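Local coordinates for protein Two-component system sensor histidine kinase (Bacteroides thetaiotaomicron, PDB 3OTT) that probably senses saccharides through its extracellular beta-propeller and beta-sandwich part and passes the signal on as a histidine kinase joined to a DNA-binding regulator, at residues Asn61-Tyr66 with Met78-Gly83; Gly439-Val444 with Met472-Ile477; Ile551-Phe556 with Trp580-Lys585; Leu638-Ile643 with Ser675-Asp680. All coordinates share one frame; numbering follows the deposited sequence.

Interaction 1 of 4, residues Asn61-Tyr66 with Met78-Gly83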
loop_
_atom_site.group_PDB
_atom_site.type_symbol
_atom_site.label_atom_id
_atom_site.label_comp_id
_atom_site.label_asym_id
_atom_site.label_seq_id
_atom_site.Cartn_x
_atom_site.Cartn_y
_atom_site.Cartn_z
ATOM N N ASN B 61 -29.307 -25.491 11.038
ATOM C CA ASN B 61 -28.206 -24.589 11.520
ATOM C C ASN B 61 -27.622 -24.905 12.911
ATOM O O ASN B 61 -26.618 -24.334 13.296
ATOM C CB ASN B 61 -28.635 -23.110 11.504
ATOM C CG ASN B 61 -29.947 -22.902 12.171
ATOM O OD1 ASN B 61 -30.161 -23.297 13.333
ATOM N ND2 ASN B 61 -30.880 -22.350 11.423
ATOM N N ASN B 62 -28.310 -25.777 13.650
ATOM C CA ASN B 62 -27.919 -26.286 14.962
ATOM C C ASN B 62 -27.043 -27.506 14.698
ATOM O O ASN B 62 -27.520 -28.625 14.776
ATOM C CB ASN B 62 -29.185 -26.749 15.676
ATOM C CG ASN B 62 -28.962 -27.220 17.129
ATOM O OD1 ASN B 62 -29.858 -27.853 17.686
ATOM N ND2 ASN B 62 -27.824 -26.868 17.761
ATOM N N THR B 63 -25.777 -27.287 14.343
ATOM C CA THR B 63 -24.948 -28.361 13.847
ATOM C C THR B 63 -23.516 -27.991 14.103
ATOM O O THR B 63 -23.205 -26.831 14.383
ATOM C CB THR B 63 -25.235 -28.641 12.333
ATOM O OG1 THR B 63 -24.620 -29.851 11.926
ATOM C CG2 THR B 63 -24.795 -27.481 11.399
ATOM N N ARG B 64 -22.620 -28.956 14.057
ATOM C CA ARG B 64 -21.240 -28.678 14.389
ATOM C C ARG B 64 -20.551 -27.956 13.228
ATOM O O ARG B 64 -20.699 -28.337 12.073
ATOM C CB ARG B 64 -20.498 -29.964 14.788
ATOM C CG ARG B 64 -19.003 -29.781 15.071
ATOM C CD ARG B 64 -18.289 -31.098 15.490
ATOM N NE ARG B 64 -17.368 -30.874 16.609
ATOM C CZ ARG B 64 -17.289 -31.661 17.692
ATOM N NH1 ARG B 64 -18.023 -32.788 17.806
ATOM N NH2 ARG B 64 -16.450 -31.338 18.650
ATOM N N ILE B 65 -19.776 -26.930 13.560
ATOM C CA ILE B 65 -19.037 -26.172 12.599
ATOM C C ILE B 65 -17.560 -26.595 12.675
ATOM O O ILE B 65 -16.990 -26.648 13.764
ATOM C CB ILE B 65 -19.086 -24.669 12.966
ATOM C CG1 ILE B 65 -20.524 -24.199 13.260
ATOM C CG2 ILE B 65 -18.420 -23.760 11.869
ATOM C CD1 ILE B 65 -21.431 -24.290 12.078
ATOM N N TYR B 66 -16.914 -26.856 11.544
ATOM C CA TYR B 66 -15.504 -27.299 11.620
ATOM C C TYR B 66 -14.511 -26.238 11.230
ATOM O O TYR B 66 -13.340 -26.329 11.598
ATOM C CB TYR B 66 -15.301 -28.536 10.764
ATOM C CG TYR B 66 -16.117 -29.713 11.252
ATOM C CD1 TYR B 66 -15.585 -30.618 12.197
ATOM C CD2 TYR B 66 -17.417 -29.947 10.731
ATOM C CE1 TYR B 66 -16.332 -31.725 12.654
ATOM C CE2 TYR B 66 -18.217 -31.075 11.205
ATOM C CZ TYR B 66 -17.653 -31.935 12.170
ATOM O OH TYR B 66 -18.367 -33.015 12.597
ATOM N N MET B 78 -19.294 -21.790 6.354
ATOM C CA MET B 78 -18.871 -22.636 7.465
ATOM C C MET B 78 -18.980 -24.114 7.097
ATOM O O MET B 78 -20.017 -24.544 6.575
ATOM C CB MET B 78 -19.773 -22.331 8.674
ATOM C CG MET B 78 -19.704 -20.821 9.091
ATOM S SD MET B 78 -20.863 -20.592 10.428
ATOM C CE MET B 78 -22.457 -20.530 9.584
ATOM N N GLY B 79 -17.936 -24.895 7.381
ATOM C CA GLY B 79 -17.993 -26.300 7.053
ATOM C C GLY B 79 -18.710 -27.120 8.092
ATOM O O GLY B 79 -18.506 -26.896 9.266
ATOM N N THR B 80 -19.523 -28.093 7.665
ATOM C CA THR B 80 -20.396 -28.910 8.552
ATOM C C THR B 80 -20.403 -30.349 7.994
ATOM O O THR B 80 -19.824 -30.575 6.933
ATOM C CB THR B 80 -21.891 -28.396 8.559
ATOM O OG1 THR B 80 -22.459 -28.569 7.270
ATOM C CG2 THR B 80 -22.030 -26.896 8.916
ATOM N N ASP B 81 -21.055 -31.280 8.695
ATOM C CA ASP B 81 -21.383 -32.633 8.199
ATOM C C ASP B 81 -22.174 -32.589 6.887
ATOM O O ASP B 81 -21.991 -33.419 5.987
ATOM C CB ASP B 81 -22.256 -33.347 9.256
ATOM C CG ASP B 81 -21.527 -33.519 10.625
ATOM O OD1 ASP B 81 -20.276 -33.318 10.713
ATOM O OD2 ASP B 81 -22.199 -33.879 11.624
ATOM N N ASN B 82 -23.082 -31.628 6.773
ATOM C CA ASN B 82 -23.895 -31.593 5.581
ATOM C C ASN B 82 -23.280 -30.768 4.439
ATOM O O ASN B 82 -23.727 -30.822 3.296
ATOM C CB ASN B 82 -25.310 -31.161 5.846
ATOM C CG ASN B 82 -26.189 -31.350 4.615
ATOM O OD1 ASN B 82 -26.841 -30.401 4.160
ATOM N ND2 ASN B 82 -26.185 -32.573 4.043
ATOM N N GLY B 83 -22.211 -30.059 4.719
ATOM C CA GLY B 83 -21.538 -29.422 3.623
ATOM C C GLY B 83 -21.055 -28.074 4.048
ATOM O O GLY B 83 -20.068 -27.935 4.787
HETATM O O HOH W 1 -22.086 -30.562 11.376
#
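In a four-stranded antiparallel propeller blade, the linker Thr63-Tyr66 lies against strand 75-79 and the turn that follows it, and Tyr66 meets Gly79 with its backbone and the turn with its ring. Tyr66 N donates to Gly79 O at 2.8 Å with an N-H...O angle of 164°. The CG of Tyr66 is anti to its carbonyl carbon (chi1 -63°), and the ring lies with its edge toward Thr80 CA, 3.8 Å from Tyr66 CD2. At the far end of the ring, Tyr66 OH donates to the syn lone pair of Asp81 OD1 at 2.7 Å; ring and carboxylate planes are 40° apart. An alanine in place of Tyr66 would probably leave Asp81 OD1 without this hydroxyl donor and open a gap beside Thr80. One water joins the backbones, donating to Arg64 O at 2.7 Å and accepting from Asp81 N at 3.0 Å, and it also hydrogen-bonds Thr63 OG1. Apolar contacts complete the interface: Thr63 CG2 meets Thr80 CG2, and Ile65 CG2 packs on Met78 CB at 3.8 Å. Thr80 OG1 accepts from Gly83 N at 3.0 Å, an ST motif within the turn. Around the contact, Met78 reaches Leu85 and Tyr87 of strand 84-88 and Tyr94 of strand 93-94, Tyr66 makes a cation-pi contact with Arg106, and Ile65 bonds through its backbone to Ser39 of strand 35-39 in the preceding blade.

Interaction 2 of 4, residues Gly439-Val444 with Met472-Ile477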
loop_
_atom_site.group_PDB
_atom_site.type_symbol
_atom_site.label_atom_id
_atom_site.label_comp_id
_atom_site.label_asym_id
_atom_site.label_seq_id
_atom_site.Cartn_x
_atom_site.Cartn_y
_atom_site.Cartn_z
ATOM N N GLY B 439 22.908 30.960 7.270
ATOM C CA GLY B 439 22.556 32.380 7.250
ATOM C C GLY B 439 22.298 33.021 8.605
ATOM O O GLY B 439 21.736 34.103 8.691
ATOM N N GLY B 440 22.682 32.380 9.690
ATOM C CA GLY B 440 22.339 32.958 10.986
ATOM C C GLY B 440 20.842 33.050 11.277
ATOM O O GLY B 440 20.081 32.154 10.919
ATOM N N ILE B 441 20.436 34.117 11.985
ATOM C CA ILE B 441 19.022 34.364 12.300
ATOM C C ILE B 441 18.465 35.609 11.555
ATOM O O ILE B 441 19.102 36.662 11.448
ATOM C CB ILE B 441 18.820 34.567 13.836
ATOM C CG1 ILE B 441 19.243 33.307 14.630
ATOM C CG2 ILE B 441 17.365 34.969 14.165
ATOM C CD1 ILE B 441 19.675 33.656 16.117
ATOM N N PHE B 442 17.273 35.472 11.024
ATOM C CA PHE B 442 16.604 36.584 10.341
ATOM C C PHE B 442 15.394 37.000 11.180
ATOM O O PHE B 442 14.661 36.130 11.729
ATOM C CB PHE B 442 16.088 36.135 8.957
ATOM C CG PHE B 442 17.179 35.695 8.023
ATOM C CD1 PHE B 442 17.727 34.402 8.082
ATOM C CD2 PHE B 442 17.657 36.567 7.060
ATOM C CE1 PHE B 442 18.775 34.004 7.170
ATOM C CE2 PHE B 442 18.720 36.184 6.183
ATOM C CZ PHE B 442 19.250 34.910 6.240
ATOM N N VAL B 443 15.188 38.313 11.279
ATOM C CA VAL B 443 14.033 38.875 11.946
ATOM C C VAL B 443 13.279 39.678 10.904
ATOM O O VAL B 443 13.857 40.619 10.335
ATOM C CB VAL B 443 14.434 39.763 13.097
ATOM C CG1 VAL B 443 13.193 40.323 13.764
ATOM C CG2 VAL B 443 15.348 38.989 14.108
ATOM N N VAL B 444 12.044 39.259 10.606
ATOM C CA VAL B 444 11.261 39.763 9.480
ATOM C C VAL B 444 9.887 40.285 9.926
ATOM O O VAL B 444 9.204 39.681 10.782
ATOM C CB VAL B 444 11.017 38.623 8.465
ATOM C CG1 VAL B 444 9.888 38.949 7.485
ATOM C CG2 VAL B 444 12.319 38.263 7.671
ATOM N N MET B 472 27.118 30.295 12.606
ATOM C CA MET B 472 26.132 30.570 11.559
ATOM C C MET B 472 25.096 29.446 11.407
ATOM O O MET B 472 24.061 29.647 10.725
ATOM C CB MET B 472 26.804 30.877 10.221
ATOM C CG MET B 472 27.533 32.243 10.195
ATOM S SD MET B 472 26.405 33.653 10.499
ATOM C CE MET B 472 25.544 33.815 8.969
ATOM N N PHE B 473 25.377 28.302 12.054
ATOM C CA PHE B 473 24.470 27.147 12.094
ATOM C C PHE B 473 23.645 27.117 13.361
ATOM O O PHE B 473 24.099 26.695 14.458
ATOM C CB PHE B 473 25.203 25.821 11.910
ATOM C CG PHE B 473 26.469 25.969 11.135
ATOM C CD1 PHE B 473 26.502 25.669 9.761
ATOM C CD2 PHE B 473 27.620 26.489 11.755
ATOM C CE1 PHE B 473 27.669 25.838 9.017
ATOM C CE2 PHE B 473 28.795 26.674 11.032
ATOM C CZ PHE B 473 28.826 26.336 9.652
ATOM N N ILE B 474 22.411 27.530 13.177
ATOM C CA ILE B 474 21.524 27.700 14.315
ATOM C C ILE B 474 20.395 26.665 14.299
ATOM O O ILE B 474 19.669 26.556 13.315
ATOM C CB ILE B 474 21.063 29.143 14.397
ATOM C CG1 ILE B 474 22.247 30.011 14.845
ATOM C CG2 ILE B 474 20.132 29.320 15.559
ATOM C CD1 ILE B 474 22.994 30.650 13.872
ATOM N N ASN B 475 20.291 25.869 15.358
ATOM C CA ASN B 475 19.290 24.815 15.434
ATOM C C ASN B 475 17.917 25.282 15.900
ATOM O O ASN B 475 16.958 24.900 15.290
ATOM C CB ASN B 475 19.753 23.589 16.267
ATOM C CG ASN B 475 20.663 22.565 15.460
ATOM O OD1 ASN B 475 21.551 22.944 14.691
ATOM N ND2 ASN B 475 20.446 21.263 15.703
ATOM N N GLN B 476 17.823 26.008 17.020
ATOM C CA GLN B 476 16.555 26.398 17.697
ATOM C C GLN B 476 16.735 27.756 18.403
ATOM O O GLN B 476 17.793 28.048 18.993
ATOM C CB GLN B 476 16.181 25.438 18.828
ATOM C CG GLN B 476 15.566 24.128 18.429
ATOM C CD GLN B 476 16.088 22.962 19.262
ATOM O OE1 GLN B 476 17.268 22.651 19.230
ATOM N NE2 GLN B 476 15.219 22.316 19.982
ATOM N N ILE B 477 15.694 28.566 18.346
ATOM C CA ILE B 477 15.713 29.879 18.941
ATOM C C ILE B 477 14.426 29.916 19.768
ATOM O O ILE B 477 13.381 29.574 19.244
ATOM C CB ILE B 477 15.797 31.008 17.875
ATOM C CG1 ILE B 477 14.761 30.802 16.737
ATOM C CG2 ILE B 477 17.189 31.060 17.236
ATOM C CD1 ILE B 477 14.717 31.891 15.645
#
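Gly440 and Met472 bring the two backbones together at a single point, their CA atoms 4.5 Å apart, just ahead of strands 441-445 and 474-479. Gly440 N donates to Met472 O at 3.2 Å with an N-H...O angle of 148°. Gly440 has a positive phi (63°), which favours glycine, and a CB there would come tight against Met472 CE. The Met472 side chain bends at chi2 and chi3 and curls back over the glycines, its CE 3.4 Å from Gly439 C. Beyond the hydrogen bond, isoleucines fill the space between the strands. Ile474 sends CD1 to Gly440 CA at 3.8 Å, while its CG2 lies 4.2 Å from Ile441 CG1, these two side chains crossing at about a right angle. Ile441 and Ile477 instead slide past each other in opposite directions, with Ile441 CD1 3.8 Å from Ile477 CG2. Asn475 and Gln476 both face Leu488 in a classic beta bulge, between the two isoleucines that point to the other segment. The strands belong to different sheets of the propeller; Val487 of strand 485-489 touches Ile441 and Ile474, and Ser435 of strand 431-436 touches Ile474 and Ile477. With one backbone bond and otherwise methyl and methylene groups against each other and against the glycine backbone, cohesion between the sheets here rests mainly on buried apolar surface, and the close glycine backbone leaves little room at the methionine end.

Interaction 3 of 4, residues Ile551-Phe556 with Trp580-Lys585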
loop_
_atom_site.group_PDB
_atom_site.type_symbol
_atom_site.label_atom_id
_atom_site.label_comp_id
_atom_site.label_asym_id
_atom_site.label_seq_id
_atom_site.Cartn_x
_atom_site.Cartn_y
_atom_site.Cartn_z
ATOM N N ILE B 551 22.058 17.521 35.496
ATOM C CA ILE B 551 22.094 16.109 35.898
ATOM C C ILE B 551 22.569 15.271 34.739
ATOM O O ILE B 551 22.517 15.689 33.592
ATOM C CB ILE B 551 20.696 15.549 36.288
ATOM C CG1 ILE B 551 19.670 15.909 35.220
ATOM C CG2 ILE B 551 20.274 16.014 37.688
ATOM C CD1 ILE B 551 18.615 14.896 35.053
ATOM N N SER B 552 23.026 14.069 35.034
ATOM C CA SER B 552 23.330 13.126 33.975
ATOM C C SER B 552 22.493 11.922 34.264
ATOM O O SER B 552 22.179 11.632 35.403
ATOM C CB SER B 552 24.819 12.771 33.939
ATOM O OG SER B 552 25.139 11.971 35.049
ATOM N N PHE B 553 22.092 11.222 33.231
ATOM C CA PHE B 553 21.194 10.144 33.473
ATOM C C PHE B 553 21.590 8.963 32.637
ATOM O O PHE B 553 22.004 9.104 31.486
ATOM C CB PHE B 553 19.737 10.561 33.210
ATOM C CG PHE B 553 19.507 11.123 31.851
ATOM C CD1 PHE B 553 19.482 10.286 30.726
ATOM C CD2 PHE B 553 19.325 12.479 31.679
ATOM C CE1 PHE B 553 19.291 10.790 29.456
ATOM C CE2 PHE B 553 19.120 12.991 30.402
ATOM C CZ PHE B 553 19.107 12.139 29.286
ATOM N N GLY B 554 21.488 7.802 33.264
ATOM C CA GLY B 554 21.610 6.521 32.586
ATOM C C GLY B 554 23.019 6.089 32.279
ATOM O O GLY B 554 23.960 6.343 33.040
ATOM N N SER B 555 23.116 5.383 31.162
ATOM C CA SER B 555 24.350 5.191 30.423
ATOM C C SER B 555 23.920 4.978 28.950
ATOM O O SER B 555 22.724 4.761 28.684
ATOM C CB SER B 555 25.122 4.003 30.988
ATOM O OG SER B 555 25.580 4.309 32.290
ATOM N N PHE B 556 24.838 5.091 27.988
ATOM C CA PHE B 556 26.209 5.541 28.212
ATOM C C PHE B 556 26.277 7.072 28.498
ATOM O O PHE B 556 25.245 7.782 28.498
ATOM C CB PHE B 556 27.080 5.136 26.998
ATOM C CG PHE B 556 27.132 3.623 26.737
ATOM C CD1 PHE B 556 27.755 2.748 27.658
ATOM C CD2 PHE B 556 26.584 3.081 25.555
ATOM C CE1 PHE B 556 27.820 1.344 27.424
ATOM C CE2 PHE B 556 26.642 1.679 25.298
ATOM C CZ PHE B 556 27.266 0.806 26.243
ATOM N N TRP B 580 13.455 8.657 28.671
ATOM C CA TRP B 580 13.545 9.110 30.070
ATOM C C TRP B 580 12.510 10.184 30.377
ATOM O O TRP B 580 12.278 11.068 29.571
ATOM C CB TRP B 580 14.952 9.660 30.370
ATOM C CG TRP B 580 15.995 8.610 30.187
ATOM C CD1 TRP B 580 16.418 8.060 29.001
ATOM C CD2 TRP B 580 16.697 7.921 31.222
ATOM N NE1 TRP B 580 17.339 7.080 29.240
ATOM C CE2 TRP B 580 17.541 6.982 30.595
ATOM C CE3 TRP B 580 16.694 8.014 32.618
ATOM C CZ2 TRP B 580 18.393 6.156 31.312
ATOM C CZ3 TRP B 580 17.527 7.199 33.341
ATOM C CH2 TRP B 580 18.375 6.276 32.685
ATOM N N ILE B 581 11.923 10.091 31.554
ATOM C CA ILE B 581 11.013 11.069 32.090
ATOM C C ILE B 581 11.652 11.728 33.337
ATOM O O ILE B 581 12.060 11.036 34.273
ATOM C CB ILE B 581 9.722 10.362 32.521
ATOM C CG1 ILE B 581 9.083 9.659 31.313
ATOM C CG2 ILE B 581 8.752 11.355 33.273
ATOM C CD1 ILE B 581 7.640 9.067 31.612
ATOM N N ILE B 582 11.684 13.060 33.358
ATOM C CA ILE B 582 12.427 13.807 34.374
ATOM C C ILE B 582 11.494 14.793 35.025
ATOM O O ILE B 582 10.838 15.583 34.336
ATOM C CB ILE B 582 13.585 14.620 33.731
ATOM C CG1 ILE B 582 14.544 13.697 32.968
ATOM C CG2 ILE B 582 14.331 15.476 34.744
ATOM C CD1 ILE B 582 15.454 14.503 31.993
ATOM N N ASP B 583 11.473 14.795 36.347
ATOM C CA ASP B 583 10.539 15.658 37.049
ATOM C C ASP B 583 11.051 17.079 36.980
ATOM O O ASP B 583 12.210 17.318 37.245
ATOM C CB ASP B 583 10.383 15.227 38.509
ATOM C CG ASP B 583 9.550 16.232 39.325
ATOM O OD1 ASP B 583 10.057 17.315 39.706
ATOM O OD2 ASP B 583 8.363 15.940 39.557
ATOM N N ARG B 584 10.187 18.024 36.639
ATOM C CA ARG B 584 10.645 19.384 36.409
ATOM C C ARG B 584 11.169 20.116 37.663
ATOM O O ARG B 584 11.944 21.062 37.535
ATOM C CB ARG B 584 9.588 20.207 35.688
ATOM C CG ARG B 584 9.440 19.797 34.210
ATOM C CD ARG B 584 8.639 20.856 33.396
ATOM N NE ARG B 584 7.251 21.099 33.822
ATOM C CZ ARG B 584 6.816 22.197 34.470
ATOM N NH1 ARG B 584 7.645 23.173 34.812
ATOM N NH2 ARG B 584 5.530 22.331 34.796
ATOM N N LYS B 585 10.751 19.689 38.855
ATOM C CA LYS B 585 11.182 20.380 40.084
ATOM C C LYS B 585 12.365 19.670 40.758
ATOM O O LYS B 585 13.364 20.333 41.070
ATOM C CB LYS B 585 10.007 20.679 41.058
ATOM C CG LYS B 585 8.994 21.757 40.517
ATOM C CD LYS B 585 7.959 22.235 41.628
ATOM C CE LYS B 585 6.707 21.303 41.863
ATOM N NZ LYS B 585 6.003 21.447 43.251
#
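Phe553 and Trp580 form the close-packed part of a contact between two propeller blades, one ending in strand 547-552 and the other containing strand 578-583. Phe553 CD1 sits 3.7 Å above the indole plane, over its centre, and is also 3.7 Å from Trp580 CD2. The phenyl and five-membered ring centroids are 4.7 Å apart, with planes at 36°, an oblique pairing. Phe553 CB makes a CH-pi contact over the six-membered ring, 4.3 Å from the centroid of that Trp580 ring. Phe553 CG lies between its own backbone N and carbonyl carbon (chi1 55°), a position from which ring atom CD1 reaches the indole. Next along the chain, Gly554 CA approaches Trp580 CH2 to 3.2 Å; a CB on this glycine would clash with the indole, and its positive phi also favours glycine. An alanine at Trp580 would probably leave Phe553 without the aromatic face beneath it and open a gap beside Gly554. Aliphatic contacts are looser: Ile582 CG2 is 4.3 Å from Ile551 CD1, and Ile582 CD1 is equally far from Phe553 CE2. Ala589 and Val538 add to this inner side. Toward solvent, the segment runs out from exposed Gly554 into poorly ordered Ser555 and Phe556. No hydrogen bond joins the two segments, so the blades meet here through aromatic and aliphatic side chains and the glycine backbone, and no polar bond fixes the aromatic pair.

Interaction 4 of 4, residues Leu638-Ile643 with Ser675-Asp680; sequences LTALYI and SFELSD
Tyr642 and Glu677 join their side chains across two antiparallel strands, 637-643 and 674-679, whose short segments run at 162°. Glu677 CB lies 3.9 Å from Thr639 OG1 and also near Ala640 CB, and the chain is extended beyond CG. CG passes Tyr642 CE1, and the carboxylate then divides its contacts: OE1 lies 3.8 Å from Ala640 CB, while OE2 accepts from Tyr642 OH at 2.9 Å. That hydroxyl stands above the carboxylate plane, 52° out of it, and the ring and carboxylate planes are 48° apart. Arg711 forms a salt bridge with the same OE2 and a cation-pi contact with Tyr642. Beneath these side chains Tyr642 and Ser675 are a hydrogen-bonded pair, with Tyr642 N to Ser675 O at 2.9 Å. The register shifts by one between Leu638 and Ala640, a beta bulge in which Thr639 N donates to Glu677 O at 3.0 Å; the Thr639 hydroxyl turns to Asp47. On the other face of the sheet, Leu641 CD1 packs 3.6 Å from Phe676 CE2, the two side chains pointing the same way, and Leu638 CD1 touches Leu678 CB. That face meets strands 720-728 and 740-746 across the beta-sandwich. The first face carries Tyr642, Ser675 and Glu677 beside Ala640, and Glu677 reaches Ser50 of the first propeller; this buried glutamate is probably kept ionised by Arg711 and the tyrosine hydroxyl.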
loop_
_atom_site.group_PDB
_atom_site.type_symbol
_atom_site.label_atom_id
_atom_site.label_comp_id
_atom_site.label_asym_id
_atom_site.label_seq_id
_atom_site.Cartn_x
_atom_site.Cartn_y
_atom_site.Cartn_z
ATOM N N LEU B 638 -24.752 -1.635 18.437
ATOM C CA LEU B 638 -25.854 -2.252 19.117
ATOM C C LEU B 638 -25.838 -3.697 18.692
ATOM O O LEU B 638 -25.727 -3.989 17.518
ATOM C CB LEU B 638 -27.135 -1.541 18.671
ATOM C CG LEU B 638 -27.805 -0.508 19.584
ATOM C CD1 LEU B 638 -26.862 0.153 20.503
ATOM C CD2 LEU B 638 -28.583 0.495 18.721
ATOM N N THR B 639 -25.937 -4.610 19.634
ATOM C CA THR B 639 -25.664 -6.014 19.308
ATOM C C THR B 639 -26.849 -6.901 19.621
ATOM O O THR B 639 -26.845 -8.114 19.290
ATOM C CB THR B 639 -24.369 -6.527 20.039
ATOM O OG1 THR B 639 -24.486 -6.286 21.435
ATOM C CG2 THR B 639 -23.156 -5.704 19.616
ATOM N N ALA B 640 -27.877 -6.324 20.258
ATOM C CA ALA B 640 -29.118 -7.091 20.498
ATOM C C ALA B 640 -30.346 -6.226 20.743
ATOM O O ALA B 640 -30.292 -5.224 21.421
ATOM C CB ALA B 640 -28.922 -8.040 21.655
ATOM N N LEU B 641 -31.483 -6.663 20.209
ATOM C CA LEU B 641 -32.741 -6.009 20.492
ATOM C C LEU B 641 -33.679 -7.015 21.177
ATOM O O LEU B 641 -33.863 -8.114 20.678
ATOM C CB LEU B 641 -33.382 -5.520 19.183
ATOM C CG LEU B 641 -34.813 -4.935 19.268
ATOM C CD1 LEU B 641 -34.830 -3.663 20.084
ATOM C CD2 LEU B 641 -35.345 -4.645 17.904
ATOM N N TYR B 642 -34.250 -6.637 22.324
ATOM C CA TYR B 642 -35.278 -7.418 22.989
ATOM C C TYR B 642 -36.603 -6.673 22.975
ATOM O O TYR B 642 -36.657 -5.428 23.155
ATOM C CB TYR B 642 -34.908 -7.670 24.449
ATOM C CG TYR B 642 -33.655 -8.485 24.692
ATOM C CD1 TYR B 642 -32.404 -7.907 24.505
ATOM C CD2 TYR B 642 -33.724 -9.804 25.137
ATOM C CE1 TYR B 642 -31.228 -8.630 24.725
ATOM C CE2 TYR B 642 -32.525 -10.568 25.398
ATOM C CZ TYR B 642 -31.290 -9.933 25.173
ATOM O OH TYR B 642 -30.093 -10.535 25.360
ATOM N N ILE B 643 -37.665 -7.440 22.757
ATOM C CA ILE B 643 -39.026 -6.953 22.868
ATOM C C ILE B 643 -39.700 -7.872 23.881
ATOM O O ILE B 643 -39.606 -9.114 23.777
ATOM C CB ILE B 643 -39.758 -7.024 21.519
ATOM C CG1 ILE B 643 -39.166 -6.002 20.551
ATOM C CG2 ILE B 643 -41.305 -6.880 21.719
ATOM C CD1 ILE B 643 -39.334 -6.370 19.110
ATOM N N SER B 675 -35.460 -3.573 25.059
ATOM C CA SER B 675 -34.090 -3.564 25.592
ATOM C C SER B 675 -33.092 -3.619 24.472
ATOM O O SER B 675 -33.383 -4.111 23.408
ATOM C CB SER B 675 -33.806 -4.682 26.582
ATOM O OG SER B 675 -34.501 -4.465 27.758
ATOM N N PHE B 676 -31.922 -3.095 24.748
ATOM C CA PHE B 676 -30.871 -2.875 23.772
ATOM C C PHE B 676 -29.610 -3.254 24.532
ATOM O O PHE B 676 -29.413 -2.755 25.666
ATOM C CB PHE B 676 -30.792 -1.376 23.401
ATOM C CG PHE B 676 -32.047 -0.838 22.738
ATOM C CD1 PHE B 676 -33.055 -0.240 23.488
ATOM C CD2 PHE B 676 -32.240 -0.972 21.377
ATOM C CE1 PHE B 676 -34.274 0.252 22.858
ATOM C CE2 PHE B 676 -33.417 -0.467 20.765
ATOM C CZ PHE B 676 -34.439 0.130 21.539
ATOM N N GLU B 677 -28.780 -4.123 23.948
ATOM C CA GLU B 677 -27.407 -4.295 24.416
ATOM C C GLU B 677 -26.502 -3.529 23.504
ATOM O O GLU B 677 -26.724 -3.477 22.318
ATOM C CB GLU B 677 -26.985 -5.765 24.445
ATOM C CG GLU B 677 -27.720 -6.510 25.530
ATOM C CD GLU B 677 -27.482 -7.991 25.493
ATOM O OE1 GLU B 677 -26.667 -8.458 24.655
ATOM O OE2 GLU B 677 -28.133 -8.688 26.299
ATOM N N LEU B 678 -25.445 -2.990 24.069
ATOM C CA LEU B 678 -24.519 -2.114 23.347
ATOM C C LEU B 678 -23.102 -2.661 23.564
ATOM O O LEU B 678 -22.827 -3.284 24.593
ATOM C CB LEU B 678 -24.639 -0.661 23.884
ATOM C CG LEU B 678 -24.134 -0.412 25.311
ATOM C CD1 LEU B 678 -22.643 -0.007 25.354
ATOM C CD2 LEU B 678 -24.940 0.656 25.969
ATOM N N SER B 679 -22.196 -2.423 22.639
ATOM C CA SER B 679 -20.789 -2.749 22.925
ATOM C C SER B 679 -19.859 -1.917 22.059
ATOM O O SER B 679 -20.192 -1.608 20.918
ATOM C CB SER B 679 -20.543 -4.245 22.666
ATOM O OG SER B 679 -19.157 -4.535 22.673
ATOM N N ASP B 680 -18.690 -1.584 22.569
ATOM C CA ASP B 680 -17.639 -1.014 21.760
ATOM C C ASP B 680 -16.503 -2.056 21.557
ATOM O O ASP B 680 -15.358 -1.707 21.240
ATOM C CB ASP B 680 -17.107 0.262 22.398
ATOM C CG ASP B 680 -16.518 0.044 23.840
ATOM O OD1 ASP B 680 -16.615 -1.068 24.462
ATOM O OD2 ASP B 680 -15.967 1.051 24.374
#

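The four contacts follow one another along the chain without touching. Interaction 1 belongs to the first propeller, interactions 2 and 3 to the second, and interaction 4 to the C-terminal beta-sandwich, to which the Y_Y_Y family match belongs. Interactions 2 and 3 have centres 29 Å apart and nearest atoms about 14 Å apart. The separate propellers account for the 72 Å and 61 Å between the centre of interaction 1 and those of interactions 2 and 3. Interaction 4 is nearer to interaction 1, at 27 Å between centres. Hexatantalum dodecabromide, a heavy-atom cluster of the kind used for phasing and no evidence of a saccharide site, lies about 10 Å from the Ser679 side chain; Arg634 beside it hydrogen-bonds Asp680 O.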